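Organophosphorus hydrolase (Pseudomonas pseudoalcaligenes, PDB 4LE6) hydrolyses organophosphorus triesters as a phosphotriesterase of the metallo-beta-lactamase superfamily, with a pair of zinc ions in its active site. Local coordinates at the interface of chains A and B. Coordinates in Å, arbitrary orientation; residue numbers count along the deposited sequence, not the author numbering. Chains: chain A/B, Organophosphorus hydrolase.

Contacts 1 and 2 lie about 16 Å apart, measured between the centres of their C-alpha atoms, and belong to one two-fold symmetric interface between identical chains. In contact 1 the N-terminal arm of chain A, residues 27 to 31, lies against chain B; contact 2 takes up the same arm two residues on, at A:Gln33, and adds the C-terminal tail of chain B. Strands 45-57 and 85-95 serve both, from chain B in contact 1 and from chain A in contact 2. Each subunit thus lends both its termini to its neighbour, an exchange compatible with a stable dimer, although the structure alone does not show one in solution.

Contact 1: the interface of chains A and B. Residues chain A 27-31; chain B 39, 45-46, 95, 127.
B:Glu46 and B:Asn95, near the ends of strands 45-57 and 85-95, receive the N-terminal arm of chain A, with B:Tyr127 beside them, in an interface of the deposited two-fold assembly, which may be the biological dimer. Hydrogen bonds read the arm mainly through its backbone. The amide ND2 of B:Asn95 gives A:Pro27 O a nearly straight bond of 2.9 Å, the acceptor in the amide plane but the donor 38° above the carbonyl plane. Asparagine suits the place because OD1 also holds water 1, which reaches the same carbonyl. Extended through A:Gln29, the arm turns at A:Gln30 and A:Lys31, bringing the backbone N of A:Lys31 to donate to the carboxylate OE1 of B:Glu46 at 2.9 Å, nearly along the C-O axis; the lysine side chain is poorly ordered. With CG anti to its backbone N (chi1 175°), B:Glu46 extends toward the arm.

Apolar packing comes from methylene groups. CG of A:Gln30 lies over one face of the B:Tyr127 ring, toward the rim and 3.8 Å from CZ, while its CB sits over one face of the B:Arg39 guanidinium, toward the rim. The extended chain of A:Gln29 runs past B:Glu46 in the opposite direction, CD 3.7 Å from the glutamate CB. Long glutamines can thus pack with carbon and keep polar tips.

Within chain B, the B:Tyr127 phenol may be fixed partly by B:Asn95, whose ND2 also donates to its OH at 3.1 Å.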
# COMPACT_ATOMS: atom_id res chain seq x y z
N PRO A 27 -12.31 14.81 19.33
CA PRO A 27 -13.04 13.59 19.69
C PRO A 27 -12.05 12.48 20.03
O PRO A 27 -10.86 12.58 19.72
CB PRO A 27 -13.76 13.20 18.40
CG PRO A 27 -13.74 14.40 17.53
CD PRO A 27 -12.51 15.17 17.92
N ALA A 28 -12.55 11.42 20.64
CA ALA A 28 -11.73 10.27 20.94
C ALA A 28 -11.16 9.72 19.64
O ALA A 28 -11.79 9.81 18.58
CB ALA A 28 -12.58 9.21 21.65
N GLN A 29 -9.96 9.17 19.70
CA GLN A 29 -9.34 8.57 18.53
C GLN A 29 -10.08 7.30 18.16
O GLN A 29 -10.51 6.54 19.02
CB GLN A 29 -7.87 8.25 18.82
CG GLN A 29 -7.00 9.51 18.86
CD GLN A 29 -5.56 9.23 19.28
OE1 GLN A 29 -5.18 8.08 19.49
NE2 GLN A 29 -4.77 10.28 19.42
N GLN A 30 -10.23 7.07 16.87
CA GLN A 30 -10.98 5.92 16.39
C GLN A 30 -10.21 4.61 16.53
O GLN A 30 -10.82 3.56 16.79
CB GLN A 30 -11.41 6.15 14.95
CG GLN A 30 -12.58 7.13 14.86
CD GLN A 30 -13.89 6.48 15.24
OE1 GLN A 30 -14.21 5.41 14.74
NE2 GLN A 30 -14.65 7.13 16.13
N LYS A 31 -8.89 4.67 16.39
CA LYS A 31 -8.01 3.50 16.54
C LYS A 31 -8.14 2.55 15.35
O LYS A 31 -7.17 2.27 14.65
CB LYS A 31 -8.30 2.76 17.85
CG LYS A 31 -7.13 2.75 18.82
CD LYS A 31 -6.99 4.09 19.51
CE LYS A 31 -5.63 4.21 20.19
NZ LYS A 31 -5.41 5.58 20.73
N ARG B 39 -5.27 4.23 8.70
CA ARG B 39 -4.89 4.72 10.03
C ARG B 39 -3.42 4.45 10.36
O ARG B 39 -2.92 3.35 10.12
CB ARG B 39 -5.76 4.05 11.08
CG ARG B 39 -5.97 4.90 12.33
CD ARG B 39 -7.16 5.81 12.16
NE ARG B 39 -8.40 5.05 12.12
CZ ARG B 39 -9.57 5.53 11.72
NH1 ARG B 39 -10.64 4.75 11.73
NH2 ARG B 39 -9.68 6.78 11.30
N PHE B 45 -0.47 11.03 18.51
CA PHE B 45 -1.40 11.48 17.48
C PHE B 45 -1.93 10.30 16.68
O PHE B 45 -1.29 9.24 16.59
CB PHE B 45 -0.75 12.46 16.51
CG PHE B 45 -0.29 13.75 17.14
CD1 PHE B 45 -0.55 14.04 18.48
CD2 PHE B 45 0.38 14.69 16.38
CE1 PHE B 45 -0.14 15.25 19.03
CE2 PHE B 45 0.80 15.88 16.94
CZ PHE B 45 0.55 16.16 18.26
N GLU B 46 -3.10 10.50 16.08
CA GLU B 46 -3.65 9.53 15.14
C GLU B 46 -3.76 10.16 13.75
O GLU B 46 -4.40 11.20 13.56
CB GLU B 46 -5.01 9.06 15.61
CG GLU B 46 -5.72 8.15 14.64
CD GLU B 46 -7.21 8.18 14.90
OE1 GLU B 46 -7.76 7.15 15.35
OE2 GLU B 46 -7.81 9.25 14.69
N ASN B 95 -5.64 13.62 14.38
CA ASN B 95 -6.26 13.84 15.68
C ASN B 95 -5.11 13.93 16.68
O ASN B 95 -4.44 12.92 16.96
CB ASN B 95 -7.20 12.67 16.01
CG ASN B 95 -7.92 12.85 17.34
OD1 ASN B 95 -7.39 13.45 18.26
ND2 ASN B 95 -9.14 12.31 17.45
N TYR B 127 -15.20 9.53 11.46
CA TYR B 127 -15.34 10.91 11.89
C TYR B 127 -16.45 11.59 11.11
O TYR B 127 -16.93 11.05 10.13
CB TYR B 127 -14.02 11.66 11.67
CG TYR B 127 -12.94 11.26 12.63
CD1 TYR B 127 -13.00 11.64 13.97
CD2 TYR B 127 -11.87 10.48 12.22
CE1 TYR B 127 -12.02 11.27 14.86
CE2 TYR B 127 -10.89 10.12 13.11
CZ TYR B 127 -10.97 10.52 14.43
OH TYR B 127 -9.99 10.15 15.32
O HOH W 1 -8.23 12.53 20.89

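Contact 2: the interface of chains A and B. Residues chain A 33, 51, 54, 86; chain B 318-319, 321, 323.
A:Tyr54 and A:Gln86 of the metallo-beta-lactamase fold, on strands 45-57 and 85-95, meet the C-terminal tail of chain B, where B:Arg321 and B:Ser318 carry the polar contacts. The interface belongs to the deposited two-fold assembly, which may be the biological dimer.

Among the hydrogen bonds, A:Gln86 acts at both ends of its amide. Its extended chain, with CG anti to the backbone N (chi1 177°), carries the amide out to the tail. NE2 donates to the B:Ser318 hydroxyl OG at 2.9 Å, close to the amide plane. OE1 accepts from B:Arg321 NH2 at 3.0 Å; the acceptor lies in the guanidinium plane, yet the donor stands 69° above the carbonyl plane. Glutamine suits this place, offering donor and acceptor together. Water 3 also joins its OE1 to B:Ser318 OG. That hydroxyl in turn donates to B:Pro319 O, on a carbonyl lone pair, so the serine both donates and accepts. From the arm itself, A:Gln33 NE2 bonds the backbone O of B:Ser318 at 2.8 Å, in its amide plane.

Charge pairing is internal to the tail. B:Asp323 receives B:Arg321 side-on, NE to OD1 at 3.0 Å and NH1 to OD2 at 2.9 Å, which restrains rotation of the guanidinium and leaves NH2 directed at A:Gln86. Water 2 links B:Asp323 OD2 to the phenol OH of A:Tyr54.

In the packing, A:Tyr54 and B:Arg321 approach tip to tip, CE1 lying over the centre of the guanidinium, 3.4 Å from B:Arg321 CZ, with the two planes 34° apart. The same ring face carries A:Gln86 NE2, toward the rim. Arginine fits because its flat group can pack by a face while bonding at its edges. At the opposite edge of the ring, on the same side of its plane, CE2 touches B:Pro319 CG at 3.5 Å. A:Tyr51 brings its phenol OH against CD of that proline, whose compact ring thus touches both tyrosines.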
# COMPACT_ATOMS: atom_id res chain seq x y z
N GLN A 33 -8.42 0.14 12.21
CA GLN A 33 -7.86 0.20 10.87
C GLN A 33 -8.94 -0.06 9.81
O GLN A 33 -9.95 -0.72 10.07
CB GLN A 33 -6.73 -0.83 10.75
CG GLN A 33 -5.97 -0.73 9.43
CD GLN A 33 -5.37 0.66 9.21
OE1 GLN A 33 -6.06 1.58 8.78
NE2 GLN A 33 -4.09 0.82 9.51
N TYR A 51 -6.40 -9.86 4.32
CA TYR A 51 -5.39 -9.80 5.37
C TYR A 51 -5.78 -10.71 6.52
O TYR A 51 -6.91 -10.67 6.97
CB TYR A 51 -5.32 -8.36 5.85
CG TYR A 51 -4.27 -8.01 6.87
CD1 TYR A 51 -2.91 -8.14 6.58
CD2 TYR A 51 -4.63 -7.49 8.11
CE1 TYR A 51 -1.94 -7.78 7.53
CE2 TYR A 51 -3.66 -7.13 9.05
CZ TYR A 51 -2.33 -7.27 8.75
OH TYR A 51 -1.39 -6.90 9.70
N TYR A 54 -0.93 -10.31 11.50
CA TYR A 54 0.53 -10.34 11.46
C TYR A 54 1.10 -11.25 12.53
O TYR A 54 0.43 -11.58 13.50
CB TYR A 54 1.12 -8.93 11.66
CG TYR A 54 0.76 -8.32 13.00
CD1 TYR A 54 1.55 -8.53 14.13
CD2 TYR A 54 -0.39 -7.56 13.16
CE1 TYR A 54 1.21 -7.99 15.36
CE2 TYR A 54 -0.73 -7.00 14.39
CZ TYR A 54 0.08 -7.22 15.48
OH TYR A 54 -0.25 -6.68 16.70
N GLN A 86 7.70 -7.65 12.03
CA GLN A 86 6.26 -7.80 11.90
C GLN A 86 5.94 -8.26 10.49
O GLN A 86 6.18 -7.53 9.53
CB GLN A 86 5.55 -6.49 12.18
CG GLN A 86 4.03 -6.57 12.00
CD GLN A 86 3.36 -5.27 12.42
OE1 GLN A 86 3.96 -4.45 13.10
NE2 GLN A 86 2.14 -5.07 11.98
N SER B 318 -0.59 -2.10 8.46
CA SER B 318 -0.55 -2.61 9.82
C SER B 318 -1.71 -2.06 10.62
O SER B 318 -2.08 -0.90 10.47
CB SER B 318 0.74 -2.17 10.52
OG SER B 318 0.74 -2.58 11.88
N PRO B 319 -2.28 -2.88 11.51
CA PRO B 319 -3.14 -2.22 12.49
C PRO B 319 -2.32 -1.34 13.42
O PRO B 319 -1.09 -1.42 13.47
CB PRO B 319 -3.75 -3.39 13.28
CG PRO B 319 -2.89 -4.58 12.98
CD PRO B 319 -2.23 -4.34 11.66
N ARG B 321 -0.93 -0.84 16.83
CA ARG B 321 -0.55 -1.83 17.81
C ARG B 321 -0.48 -1.21 19.20
O ARG B 321 0.10 -0.14 19.36
CB ARG B 321 0.79 -2.44 17.44
CG ARG B 321 0.73 -3.26 16.17
CD ARG B 321 2.04 -3.96 15.89
NE ARG B 321 2.43 -4.89 16.96
CZ ARG B 321 3.38 -5.82 16.82
NH1 ARG B 321 3.69 -6.62 17.82
NH2 ARG B 321 4.01 -5.94 15.66
N ASP B 323 1.02 -2.71 21.67
CA ASP B 323 2.31 -3.11 22.22
C ASP B 323 3.46 -2.40 21.51
O ASP B 323 4.58 -2.90 21.48
CB ASP B 323 2.47 -4.63 22.16
CG ASP B 323 2.35 -5.20 20.75
OD1 ASP B 323 1.77 -4.54 19.86
OD2 ASP B 323 2.82 -6.33 20.52
O HOH W 2 0.58 -7.55 19.24
O HOH W 3 3.50 -1.65 12.70